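Local structure of FAD-dependent oxidoreductase (Actinomadura kijaniata, 3M9V) at residues A273-A278 / T295-I300; W163-R168 / I183-D188; T98-H103 / L217-S222; S262-Y267 / L345-L350. The protein probably acts as a flavin-dependent oxidoreductase of the acyl-CoA dehydrogenase family, binding dTDP and taking part in the biosynthesis of the sugar D-kijanose. All coordinates share one frame; numbering follows the deposited sequence. Where two conformers were deposited one is given.

Interaction 1 (A273-A278 / T295-I300); sequences AAYDTA and TLVAEI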
loop_
_atom_site.group_PDB
_atom_site.type_symbol
_atom_site.label_atom_id
_atom_site.label_comp_id
_atom_site.label_asym_id
_atom_site.label_seq_id
_atom_site.Cartn_x
_atom_site.Cartn_y
_atom_site.Cartn_z
ATOM N N ALA A 273 11.603 0.230 18.471
ATOM C CA ALA A 273 13.043 0.337 18.630
ATOM C C ALA A 273 13.560 0.786 17.262
ATOM O O ALA A 273 14.477 1.584 17.228
ATOM C CB ALA A 273 13.677 -1.017 19.049
ATOM N N ALA A 274 12.961 0.338 16.158
ATOM C CA ALA A 274 13.345 0.847 14.842
ATOM C C ALA A 274 13.115 2.356 14.702
ATOM O O ALA A 274 13.977 3.119 14.275
ATOM C CB ALA A 274 12.612 0.074 13.711
ATOM N N TYR A 275 11.946 2.819 15.118
ATOM C CA TYR A 275 11.613 4.228 15.019
ATOM C C TYR A 275 12.588 5.056 15.872
ATOM O O TYR A 275 13.089 6.081 15.400
ATOM C CB TYR A 275 10.213 4.407 15.566
ATOM C CG TYR A 275 9.653 5.806 15.460
ATOM C CD1 TYR A 275 9.860 6.588 14.323
ATOM C CD2 TYR A 275 8.902 6.347 16.480
ATOM C CE1 TYR A 275 9.321 7.885 14.226
ATOM C CE2 TYR A 275 8.334 7.620 16.380
ATOM C CZ TYR A 275 8.526 8.363 15.253
ATOM O OH TYR A 275 7.948 9.615 15.220
ATOM N N ASP A 276 12.822 4.608 17.111
ATOM C CA ASP A 276 13.709 5.308 18.042
ATOM C C ASP A 276 15.114 5.445 17.491
ATOM O O ASP A 276 15.740 6.491 17.660
ATOM C CB ASP A 276 13.834 4.533 19.351
ATOM C CG ASP A 276 12.587 4.662 20.189
ATOM O OD1 ASP A 276 11.696 5.473 19.879
ATOM O OD2 ASP A 276 12.470 3.868 21.125
ATOM N N THR A 277 15.601 4.379 16.865
ATOM C CA THR A 277 16.872 4.368 16.137
ATOM C C THR A 277 16.950 5.343 14.973
ATOM O O THR A 277 17.943 6.073 14.822
ATOM C CB THR A 277 17.187 2.955 15.596
ATOM O OG1 THR A 277 17.196 2.058 16.706
ATOM C CG2 THR A 277 18.562 2.905 14.982
ATOM N N ALA A 278 15.896 5.354 14.163
ATOM C CA ALA A 278 15.819 6.263 13.027
ATOM C C ALA A 278 15.798 7.717 13.482
ATOM O O ALA A 278 16.546 8.524 12.946
ATOM C CB ALA A 278 14.616 5.989 12.147
ATOM N N THR A 295 8.448 13.581 5.780
ATOM C CA THR A 295 7.161 12.957 5.441
ATOM C C THR A 295 7.156 11.520 5.974
ATOM O O THR A 295 6.205 11.144 6.648
ATOM C CB THR A 295 6.962 12.985 3.911
ATOM O OG1 THR A 295 6.854 14.345 3.479
ATOM C CG2 THR A 295 5.695 12.217 3.475
ATOM N N LEU A 296 8.214 10.744 5.750
ATOM C CA LEU A 296 8.421 9.426 6.376
ATOM C C LEU A 296 8.259 9.407 7.903
ATOM O O LEU A 296 7.562 8.560 8.479
ATOM C CB LEU A 296 9.816 8.899 6.018
ATOM C CG LEU A 296 9.891 8.197 4.649
ATOM C CD1 LEU A 296 11.323 7.725 4.498
ATOM C CD2 LEU A 296 8.937 7.007 4.647
ATOM N N VAL A 297 8.882 10.375 8.567
ATOM C CA VAL A 297 8.771 10.486 10.006
ATOM C C VAL A 297 7.301 10.647 10.403
ATOM O O VAL A 297 6.854 10.008 11.358
ATOM C CB VAL A 297 9.599 11.700 10.554
ATOM C CG1 VAL A 297 9.155 12.004 11.986
ATOM C CG2 VAL A 297 11.100 11.328 10.483
ATOM N N ALA A 298 6.541 11.487 9.698
ATOM C CA ALA A 298 5.153 11.720 10.098
ATOM C C ALA A 298 4.400 10.408 9.801
ATOM O O ALA A 298 3.564 9.992 10.594
ATOM C CB ALA A 298 4.531 12.909 9.315
ATOM N N GLU A 299 4.687 9.738 8.692
ATOM C CA GLU A 299 3.920 8.543 8.322
ATOM C C GLU A 299 4.177 7.420 9.331
ATOM O O GLU A 299 3.251 6.747 9.791
ATOM C CB GLU A 299 4.283 8.041 6.911
ATOM C CG GLU A 299 3.850 8.942 5.748
ATOM C CD GLU A 299 2.418 8.664 5.347
ATOM O OE1 GLU A 299 1.894 7.570 5.708
ATOM O OE2 GLU A 299 1.821 9.554 4.698
ATOM N N ILE A 300 5.445 7.198 9.659
ATOM C CA ILE A 300 5.795 6.259 10.709
ATOM C C ILE A 300 5.189 6.557 12.063
ATOM O O ILE A 300 4.668 5.664 12.739
ATOM C CB ILE A 300 7.329 6.133 10.867
ATOM C CG1 ILE A 300 7.915 5.527 9.594
ATOM C CG2 ILE A 300 7.690 5.462 12.174
ATOM C CD1 ILE A 300 9.429 5.737 9.445
#
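Tyr275 reaches out from helix 264-283 to meet Ile300 of helix 291-323. The Ile300 methyl CG2 approaches the ring obliquely and lies 3.3 Å from Tyr275 CD1, a tight fit for carbon on carbon. The same methyl is 3.6 Å from Tyr275 CE1 and 3.8 Å from Tyr275 CG. Both torsions serve this meeting. Tyr275 extends CG opposite its own backbone N (chi1 -176°), which carries the ring across the gap although its CB starts out pointing past the other helix. Ile300 sends CG2 beside its carbonyl carbon and onto the ring, while CG1 branches off on the side of the backbone N (chi1 -65°).

Farther out, the phenol end crosses Val297 at about a right angle, with Tyr275 OH 4.2 Å from Val297 CG1, a loose van der Waals approach. Val297 O, 4.0 Å from Tyr275 OH, is also too far for a hydrogen bond. The hydroxyl finds its polar partner in Asp301 OD1, one residue beyond Ile300, and that bond ties the end of the ring to the same helix its carbons pack on. Ala402 of the second subunit covers both Tyr275 and Val297, and Ile300 also touches Asp357 and Leu361 of helix 329-362. The two helices, consecutive in the chain, run antiparallel here as a helical hairpin within the C-terminal all-helical domain of the acyl-CoA dehydrogenase fold.

Interaction 2 (W163-R168 / I183-D188); sequences WLLSGR and INARTD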
loop_
_atom_site.group_PDB
_atom_site.type_symbol
_atom_site.label_atom_id
_atom_site.label_comp_id
_atom_site.label_asym_id
_atom_site.label_seq_id
_atom_site.Cartn_x
_atom_site.Cartn_y
_atom_site.Cartn_z
ATOM N N TRP A 163 2.106 -44.086 30.527
ATOM C CA TRP A 163 2.170 -43.863 29.076
ATOM C C TRP A 163 3.604 -43.783 28.551
ATOM O O TRP A 163 4.561 -43.593 29.301
ATOM C CB TRP A 163 1.546 -42.508 28.690
ATOM C CG TRP A 163 0.164 -42.274 29.227
ATOM C CD1 TRP A 163 -0.171 -41.772 30.456
ATOM C CD2 TRP A 163 -1.067 -42.511 28.535
ATOM N NE1 TRP A 163 -1.542 -41.706 30.574
ATOM C CE2 TRP A 163 -2.114 -42.145 29.408
ATOM C CE3 TRP A 163 -1.382 -42.998 27.262
ATOM C CZ2 TRP A 163 -3.463 -42.250 29.053
ATOM C CZ3 TRP A 163 -2.716 -43.114 26.914
ATOM C CH2 TRP A 163 -3.740 -42.727 27.803
ATOM N N LEU A 164 3.712 -43.891 27.236
ATOM C CA LEU A 164 4.979 -43.770 26.543
ATOM C C LEU A 164 4.693 -42.773 25.418
ATOM O O LEU A 164 3.672 -42.854 24.725
ATOM C CB LEU A 164 5.488 -45.105 25.979
ATOM C CG LEU A 164 5.762 -46.188 27.037
ATOM C CD1 LEU A 164 5.913 -47.548 26.362
ATOM C CD2 LEU A 164 7.055 -45.829 27.744
ATOM N N LEU A 165 5.603 -41.821 25.276
ATOM C CA LEU A 165 5.386 -40.682 24.389
ATOM C C LEU A 165 6.419 -40.825 23.280
ATOM O O LEU A 165 7.625 -40.920 23.558
ATOM C CB LEU A 165 5.578 -39.372 25.161
ATOM C CG LEU A 165 5.588 -38.063 24.357
ATOM C CD1 LEU A 165 4.225 -37.821 23.677
ATOM C CD2 LEU A 165 5.951 -36.907 25.277
ATOM N N SER A 166 5.972 -40.852 22.028
ATOM C CA SER A 166 6.922 -40.781 20.921
ATOM C C SER A 166 6.551 -39.718 19.893
ATOM O O SER A 166 5.374 -39.497 19.597
ATOM C CB SER A 166 7.031 -42.135 20.214
ATOM O OG SER A 166 7.716 -43.079 21.019
ATOM N N GLY A 167 7.561 -39.099 19.305
ATOM C CA GLY A 167 7.291 -38.110 18.269
ATOM C C GLY A 167 8.416 -37.092 18.269
ATOM O O GLY A 167 9.546 -37.363 18.680
ATOM N N ARG A 168 8.081 -35.915 17.757
ATOM C CA ARG A 168 9.056 -34.847 17.630
ATOM C C ARG A 168 8.286 -33.556 17.422
ATOM O O ARG A 168 7.340 -33.521 16.632
ATOM C CB ARG A 168 10.079 -35.134 16.537
ATOM C CG ARG A 168 10.251 -33.991 15.586
ATOM C CD ARG A 168 11.660 -33.466 15.547
ATOM N NE ARG A 168 12.559 -34.234 14.700
ATOM C CZ ARG A 168 13.641 -33.746 14.094
ATOM N NH1 ARG A 168 13.970 -32.467 14.157
ATOM N NH2 ARG A 168 14.413 -34.546 13.382
ATOM N N ILE A 183 3.380 -30.706 26.037
ATOM C CA ILE A 183 3.475 -31.225 24.677
ATOM C C ILE A 183 2.050 -31.487 24.216
ATOM O O ILE A 183 1.261 -32.077 24.957
ATOM C CB ILE A 183 4.245 -32.567 24.630
ATOM C CG1 ILE A 183 5.649 -32.388 25.213
ATOM C CG2 ILE A 183 4.410 -33.111 23.208
ATOM C CD1 ILE A 183 6.478 -31.357 24.472
ATOM N N ASN A 184 1.706 -31.037 23.015
ATOM C CA ASN A 184 0.395 -31.374 22.486
ATOM C C ASN A 184 0.472 -32.730 21.793
ATOM O O ASN A 184 1.228 -32.905 20.836
ATOM C CB ASN A 184 -0.053 -30.320 21.479
ATOM C CG ASN A 184 -0.432 -29.014 22.154
ATOM O OD1 ASN A 184 -0.251 -28.834 23.363
ATOM N ND2 ASN A 184 -0.996 -28.105 21.370
ATOM N N ALA A 185 -0.316 -33.693 22.253
ATOM C CA ALA A 185 -0.157 -35.032 21.698
ATOM C C ALA A 185 -1.561 -35.602 21.550
ATOM O O ALA A 185 -2.519 -35.007 22.047
ATOM C CB ALA A 185 0.715 -35.875 22.639
ATOM N N ARG A 186 -1.694 -36.743 20.881
ATOM C CA ARG A 186 -2.959 -37.490 20.887
ATOM C C ARG A 186 -2.728 -38.916 21.405
ATOM O O ARG A 186 -1.660 -39.491 21.169
ATOM C CB ARG A 186 -3.493 -37.606 19.454
ATOM C CG ARG A 186 -2.487 -38.327 18.578
ATOM C CD ARG A 186 -2.978 -38.440 17.152
ATOM N NE ARG A 186 -3.368 -37.133 16.625
ATOM C CZ ARG A 186 -4.066 -36.960 15.507
ATOM N NH1 ARG A 186 -4.380 -35.731 15.116
ATOM N NH2 ARG A 186 -4.454 -38.009 14.790
ATOM N N THR A 187 -3.713 -39.503 22.079
ATOM C CA THR A 187 -3.551 -40.899 22.473
ATOM C C THR A 187 -3.621 -41.887 21.319
ATOM O O THR A 187 -3.979 -41.566 20.185
ATOM C CB THR A 187 -4.609 -41.377 23.466
ATOM O OG1 THR A 187 -5.883 -41.282 22.817
ATOM C CG2 THR A 187 -4.579 -40.543 24.741
ATOM N N ASP A 188 -3.251 -43.111 21.673
ATOM C CA ASP A 188 -3.363 -44.292 20.832
ATOM C C ASP A 188 -3.079 -45.593 21.588
ATOM O O ASP A 188 -2.175 -46.368 21.265
ATOM C CB ASP A 188 -2.489 -44.195 19.591
ATOM C CG ASP A 188 -3.009 -45.118 18.517
ATOM O OD1 ASP A 188 -4.160 -45.572 18.710
ATOM O OD2 ASP A 188 -2.279 -45.374 17.535
#
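The curled beta-sheet domain in the middle of acyl-CoA dehydrogenases turns part of its side chains inward, and here strands 163-172 and 180-187 meet across that interior. The two are not paired as neighbours: Leu165 and Ala185, the closest residues by backbone, have CA atoms 8.4 Å apart. Leu165 bridges the space, its CG set opposite the backbone N (chi1 172°) so that CD1 comes within 4.1 Å of Ala185 CB. Two residues back on the first strand and two on along the second, in antiparallel fashion, the six-membered ring of Trp163 meets the Thr187 methyl obliquely, with CG2 of Thr187 3.8 Å from CZ3 and 3.9 Å from CH2 of Trp163. Thr187 divides its branches by polarity, giving CG2 to the tryptophan and OG1 to the backbone N of Arg195. Leu155, Val201, Phe229 and Ile234 fill in around Leu165. Between the inward residues, Asn184 belongs to the nucleotide pocket and makes a weak hydrogen bond to the bound dTDP. Because only carbon atoms touch across the interior, the contact imposes little direction; the position of strand 163-172 is probably set mainly by its backbone hydrogen bonds to strands 154-157 and 225-234.

Interaction 3 (T98-H103 / L217-S222); sequences TALALH and LGMRAS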
loop_
_atom_site.group_PDB
_atom_site.type_symbol
_atom_site.label_atom_id
_atom_site.label_comp_id
_atom_site.label_asym_id
_atom_site.label_seq_id
_atom_site.Cartn_x
_atom_site.Cartn_y
_atom_site.Cartn_z
ATOM N N THR A 98 14.912 -12.445 23.053
ATOM C CA THR A 98 14.709 -12.670 24.486
ATOM C C THR A 98 13.240 -12.515 24.864
ATOM O O THR A 98 12.713 -13.218 25.727
ATOM C CB THR A 98 15.518 -11.620 25.290
ATOM O OG1 THR A 98 16.906 -11.797 24.990
ATOM C CG2 THR A 98 15.286 -11.718 26.786
ATOM N N ALA A 99 12.590 -11.515 24.271
ATOM C CA ALA A 99 11.171 -11.305 24.538
ATOM C C ALA A 99 10.344 -12.512 24.086
ATOM O O ALA A 99 9.367 -12.844 24.747
ATOM C CB ALA A 99 10.668 -10.014 23.839
ATOM N N LEU A 100 10.678 -13.105 22.946
ATOM C CA LEU A 100 9.852 -14.145 22.352
ATOM C C LEU A 100 9.959 -15.366 23.283
ATOM O O LEU A 100 8.951 -16.006 23.608
ATOM C CB LEU A 100 10.389 -14.516 20.966
ATOM C CG LEU A 100 9.709 -15.749 20.335
ATOM C CD1 LEU A 100 8.250 -15.430 20.200
ATOM C CD2 LEU A 100 10.259 -16.128 18.949
ATOM N N ALA A 101 11.182 -15.669 23.727
ATOM C CA ALA A 101 11.357 -16.736 24.704
ATOM C C ALA A 101 10.659 -16.422 26.019
ATOM O O ALA A 101 9.968 -17.290 26.516
ATOM C CB ALA A 101 12.825 -17.061 24.969
ATOM N N LEU A 102 10.856 -15.230 26.595
ATOM C CA LEU A 102 10.115 -14.872 27.799
ATOM C C LEU A 102 8.591 -14.993 27.718
ATOM O O LEU A 102 7.958 -15.390 28.696
ATOM C CB LEU A 102 10.488 -13.463 28.262
ATOM C CG LEU A 102 9.883 -12.985 29.579
ATOM C CD1 LEU A 102 10.447 -13.912 30.666
ATOM C CD2 LEU A 102 10.367 -11.554 29.839
ATOM N N HIS A 103 7.994 -14.603 26.594
ATOM C CA HIS A 103 6.558 -14.766 26.396
ATOM C C HIS A 103 6.119 -16.214 26.691
ATOM O O HIS A 103 5.045 -16.406 27.262
ATOM C CB HIS A 103 6.144 -14.443 24.955
ATOM C CG HIS A 103 4.761 -14.902 24.615
ATOM N ND1 HIS A 103 4.499 -16.111 23.997
ATOM C CD2 HIS A 103 3.553 -14.335 24.858
ATOM C CE1 HIS A 103 3.193 -16.255 23.838
ATOM N NE2 HIS A 103 2.597 -15.199 24.372
ATOM N N LEU A 217 16.439 -16.830 10.131
ATOM C CA LEU A 217 16.835 -15.614 9.420
ATOM C C LEU A 217 16.891 -14.561 10.534
ATOM O O LEU A 217 17.880 -13.833 10.667
ATOM C CB LEU A 217 15.782 -15.283 8.360
ATOM C CG LEU A 217 15.848 -13.872 7.750
ATOM C CD1 LEU A 217 17.170 -13.534 7.053
ATOM C CD2 LEU A 217 14.625 -13.642 6.886
ATOM N N GLY A 218 15.843 -14.508 11.363
ATOM C CA GLY A 218 15.842 -13.718 12.601
ATOM C C GLY A 218 15.444 -14.544 13.823
ATOM O O GLY A 218 15.340 -15.770 13.708
ATOM N N MET A 219 15.180 -13.890 14.959
ATOM C CA MET A 219 14.902 -14.542 16.249
ATOM C C MET A 219 16.021 -15.569 16.507
ATOM O O MET A 219 15.794 -16.672 17.025
ATOM C CB MET A 219 13.510 -15.199 16.329
ATOM C CG MET A 219 12.295 -14.241 16.211
ATOM S SD MET A 219 12.450 -12.883 17.425
ATOM C CE MET A 219 10.938 -11.971 17.104
ATOM N N ARG A 220 17.235 -15.185 16.127
ATOM C CA ARG A 220 18.329 -16.142 16.095
ATOM C C ARG A 220 18.718 -16.676 17.466
ATOM O O ARG A 220 19.208 -17.805 17.576
ATOM C CB ARG A 220 19.514 -15.620 15.273
ATOM C CG ARG A 220 19.222 -15.697 13.788
ATOM C CD ARG A 220 20.374 -15.087 12.971
ATOM N NE ARG A 220 21.630 -15.767 13.277
ATOM C CZ ARG A 220 21.981 -16.982 12.860
ATOM N NH1 ARG A 220 21.208 -17.722 12.066
ATOM N NH2 ARG A 220 23.153 -17.462 13.257
ATOM N N ALA A 221 18.457 -15.881 18.494
ATOM C CA ALA A 221 18.871 -16.229 19.846
ATOM C C ALA A 221 17.737 -16.854 20.647
ATOM O O ALA A 221 17.893 -17.033 21.868
ATOM C CB ALA A 221 19.402 -15.011 20.606
ATOM N N SER A 222 16.617 -17.179 20.004
ATOM C CA SER A 222 15.413 -17.526 20.771
ATOM C C SER A 222 15.358 -19.001 21.150
ATOM O O SER A 222 14.439 -19.447 21.864
ATOM C CB SER A 222 14.122 -17.183 20.004
ATOM O OG SER A 222 14.082 -17.894 18.776
#
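Leu100 and Ala101 of helix 96-118 look onto the loop 217-222, which leads from strand 208-210 toward strand 225-234. The loop begins with Leu217, whose carbonyl O accepts a hydrogen bond from Arg378 NH2 and whose backbone also bonds to the fourth subunit. After Gly218 comes Met219, with backbone angles in the left-handed helical region and its N bound to Asp379 OD1. A chi1 of -63° sets Met219 CG opposite the carbonyl carbon, where Leu100 CD2 meets it at 3.9 Å, the two chains crossing at about a right angle; the bend at chi2 only redirects the sulfur.

Met219 also opens a type I turn that closes at Ser222. Arg220, on the turn, takes no part in the contact and forms a salt bridge with Asp215, while the N of Ala221 is held by Ser97 OG at the start of helix 96-118. Ser222 then returns to the contact. Its CB sits 4.1 Å from Leu100 CD2, so that one leucine methyl is shared by both ends of the turn, and Ser222 O is 4.2 Å from Ala101 CB. Ser222 OG donates to Met219 O at 2.7 Å with a C=O...O angle of 141°. Ser222 N, at 3.1 Å, and Trp214 NE1 bond to this Met219 O as well, giving the buried carbonyl three donors; Ser222 OG pairs further with Thr224 OG1. The contact joins the N-terminal helical domain to the middle beta domain of the acyl-CoA dehydrogenase fold; the side chain of Leu100 lies about 4 Å from that of Ser173, an FMN-binding residue, though no flavin is bound to this chain.

Interaction 4 (S262-Y267 / L345-L350); sequences SVLGVY and LAVNRL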
loop_
_atom_site.group_PDB
_atom_site.type_symbol
_atom_site.label_atom_id
_atom_site.label_comp_id
_atom_site.label_asym_id
_atom_site.label_seq_id
_atom_site.Cartn_x
_atom_site.Cartn_y
_atom_site.Cartn_z
ATOM N N SER A 262 -0.467 -12.181 23.712
ATOM C CA SER A 262 0.401 -11.166 24.278
ATOM C C SER A 262 1.722 -10.988 23.514
ATOM O O SER A 262 2.452 -9.977 23.625
ATOM C CB SER A 262 0.467 -11.322 25.815
ATOM O OG SER A 262 1.353 -12.358 26.197
ATOM N N VAL A 263 2.058 -11.998 22.728
ATOM C CA VAL A 263 3.250 -11.955 21.886
ATOM C C VAL A 263 3.206 -10.816 20.858
ATOM O O VAL A 263 4.240 -10.506 20.289
ATOM C CB VAL A 263 3.531 -13.285 21.141
ATOM C CG1 VAL A 263 2.823 -13.317 19.814
ATOM C CG2 VAL A 263 5.033 -13.411 20.890
ATOM N N LEU A 264 2.042 -10.196 20.648
ATOM C CA LEU A 264 1.903 -9.047 19.778
ATOM C C LEU A 264 2.767 -7.903 20.329
ATOM O O LEU A 264 3.263 -7.126 19.526
ATOM C CB LEU A 264 0.443 -8.567 19.671
ATOM C CG LEU A 264 -0.542 -9.474 18.900
ATOM C CD1 LEU A 264 -1.962 -8.925 18.681
ATOM C CD2 LEU A 264 0.066 -9.984 17.571
ATOM N N GLY A 265 2.926 -7.801 21.648
ATOM C CA GLY A 265 3.808 -6.811 22.250
ATOM C C GLY A 265 5.240 -6.892 21.752
ATOM O O GLY A 265 5.950 -5.880 21.691
ATOM N N VAL A 266 5.680 -8.086 21.360
ATOM C CA VAL A 266 7.053 -8.291 20.863
ATOM C C VAL A 266 7.284 -7.463 19.590
ATOM O O VAL A 266 8.227 -6.675 19.468
ATOM C CB VAL A 266 7.369 -9.783 20.667
ATOM C CG1 VAL A 266 8.769 -9.936 20.027
ATOM C CG2 VAL A 266 7.299 -10.503 22.047
ATOM N N TYR A 267 6.338 -7.567 18.669
ATOM C CA TYR A 267 6.493 -6.984 17.312
ATOM C C TYR A 267 6.235 -5.484 17.434
ATOM O O TYR A 267 6.891 -4.693 16.748
ATOM C CB TYR A 267 5.568 -7.701 16.316
ATOM C CG TYR A 267 5.957 -9.171 16.330
ATOM C CD1 TYR A 267 7.183 -9.558 15.784
ATOM C CD2 TYR A 267 5.144 -10.159 16.894
ATOM C CE1 TYR A 267 7.606 -10.896 15.802
ATOM C CE2 TYR A 267 5.560 -11.512 16.911
ATOM C CZ TYR A 267 6.797 -11.846 16.396
ATOM O OH TYR A 267 7.290 -13.118 16.397
ATOM N N LEU A 345 -3.210 -9.825 12.039
ATOM C CA LEU A 345 -2.993 -9.528 10.632
ATOM C C LEU A 345 -2.519 -8.083 10.441
ATOM O O LEU A 345 -1.601 -7.814 9.662
ATOM C CB LEU A 345 -4.271 -9.815 9.850
ATOM C CG LEU A 345 -4.134 -10.018 8.337
ATOM C CD1 LEU A 345 -5.281 -10.938 7.959
ATOM C CD2 LEU A 345 -4.490 -8.700 7.704
ATOM N N ALA A 346 -3.125 -7.140 11.152
ATOM C CA ALA A 346 -2.710 -5.734 11.086
ATOM C C ALA A 346 -1.300 -5.600 11.618
ATOM O O ALA A 346 -0.470 -4.949 10.984
ATOM C CB ALA A 346 -3.640 -4.913 11.942
ATOM N N VAL A 347 -1.001 -6.210 12.767
ATOM C CA VAL A 347 0.359 -6.116 13.304
ATOM C C VAL A 347 1.445 -6.612 12.328
ATOM O O VAL A 347 2.495 -5.974 12.163
ATOM C CB VAL A 347 0.491 -6.885 14.627
ATOM C CG1 VAL A 347 1.982 -7.022 15.020
ATOM C CG2 VAL A 347 -0.287 -6.125 15.689
ATOM N N ASN A 348 1.213 -7.763 11.700
ATOM C CA ASN A 348 2.137 -8.380 10.766
ATOM C C ASN A 348 2.292 -7.621 9.446
ATOM O O ASN A 348 3.231 -7.860 8.693
ATOM C CB ASN A 348 1.665 -9.802 10.430
ATOM C CG ASN A 348 1.990 -10.778 11.535
ATOM O OD1 ASN A 348 2.846 -10.459 12.344
ATOM N ND2 ASN A 348 1.333 -11.941 11.596
ATOM N N ARG A 349 1.387 -6.710 9.130
ATOM C CA ARG A 349 1.637 -5.814 8.011
ATOM C C ARG A 349 2.232 -4.503 8.509
ATOM O O ARG A 349 3.205 -4.021 7.931
ATOM C CB ARG A 349 0.378 -5.561 7.176
ATOM C CG ARG A 349 0.710 -5.021 5.794
ATOM C CD ARG A 349 -0.339 -5.395 4.765
ATOM N NE ARG A 349 -0.551 -6.837 4.661
ATOM C CZ ARG A 349 -1.746 -7.376 4.433
ATOM N NH1 ARG A 349 -1.892 -8.689 4.351
ATOM N NH2 ARG A 349 -2.796 -6.585 4.284
ATOM N N LEU A 350 1.716 -3.929 9.587
ATOM C CA LEU A 350 2.250 -2.637 9.994
ATOM C C LEU A 350 3.667 -2.692 10.545
ATOM O O LEU A 350 4.482 -1.834 10.208
ATOM C CB LEU A 350 1.360 -1.942 11.014
ATOM C CG LEU A 350 -0.017 -1.464 10.543
ATOM C CD1 LEU A 350 -0.884 -1.057 11.725
ATOM C CD2 LEU A 350 0.139 -0.354 9.531
#
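Within segment 345-350, Val347 carries the contact, its side chain meeting both Leu264 and Tyr267 near the start of helix 264-283. The closer of the two meetings is with Tyr267, where Val347 CG1 lies 3.9 Å from Tyr267 CB. That methyl stands opposite the backbone N (chi1 168°) and so projects from the helix onto the root of the tyrosine, not onto its ring. The ring itself is carried off beside the backbone N of Tyr267 (chi1 -59°), and it packs on Met219, Ala382 and Met386. Leu264 supplies the other wall more loosely, its outer branch bringing Leu264 CD2 to 4.3 Å from Val347 CB. Leu307 of helix 291-323 also packs on Val347.

Packing thins one residue along. The side chain of Asn348, partly exposed, comes no nearer than 5.1 Å to segment 262-267, and its ND2 makes a weak hydrogen bond to Gly383 O instead. Partly exposed Arg349 forms a salt bridge with Glu299 of the second subunit. Leu345 and Ala346, which do not reach segment 262-267, pack on Ser302 of the second subunit. The contact joins two helices of the C-terminal helical bundle of the acyl-CoA dehydrogenase fold, close to the flavin region: the Tyr267 side chain is about 8 Å from those of the FMN-binding residues Ser173 and Phe385.

All four contacts are buried and rest on apolar touches, but they differ in setting. Interactions 1 and 4 share helix 264-283 and are about 17 Å apart between centres; both touch the second subunit, interaction 1 through its touching residues Tyr275 and Val297, interaction 4 through residues beside its packed core. Interaction 3 adjoins interaction 4 directly, with Met219 CE 3.7 Å from Tyr267 CE1 and Ala99 CB 3.8 Å from Val266 CG2, so helix 96-118, the loop and helix 264-283 pack together. Interaction 2 stands apart, about 47 Å from interaction 1 between centres, and joins strands where the others involve helices. Polar organisation is richest in the loop of interaction 3.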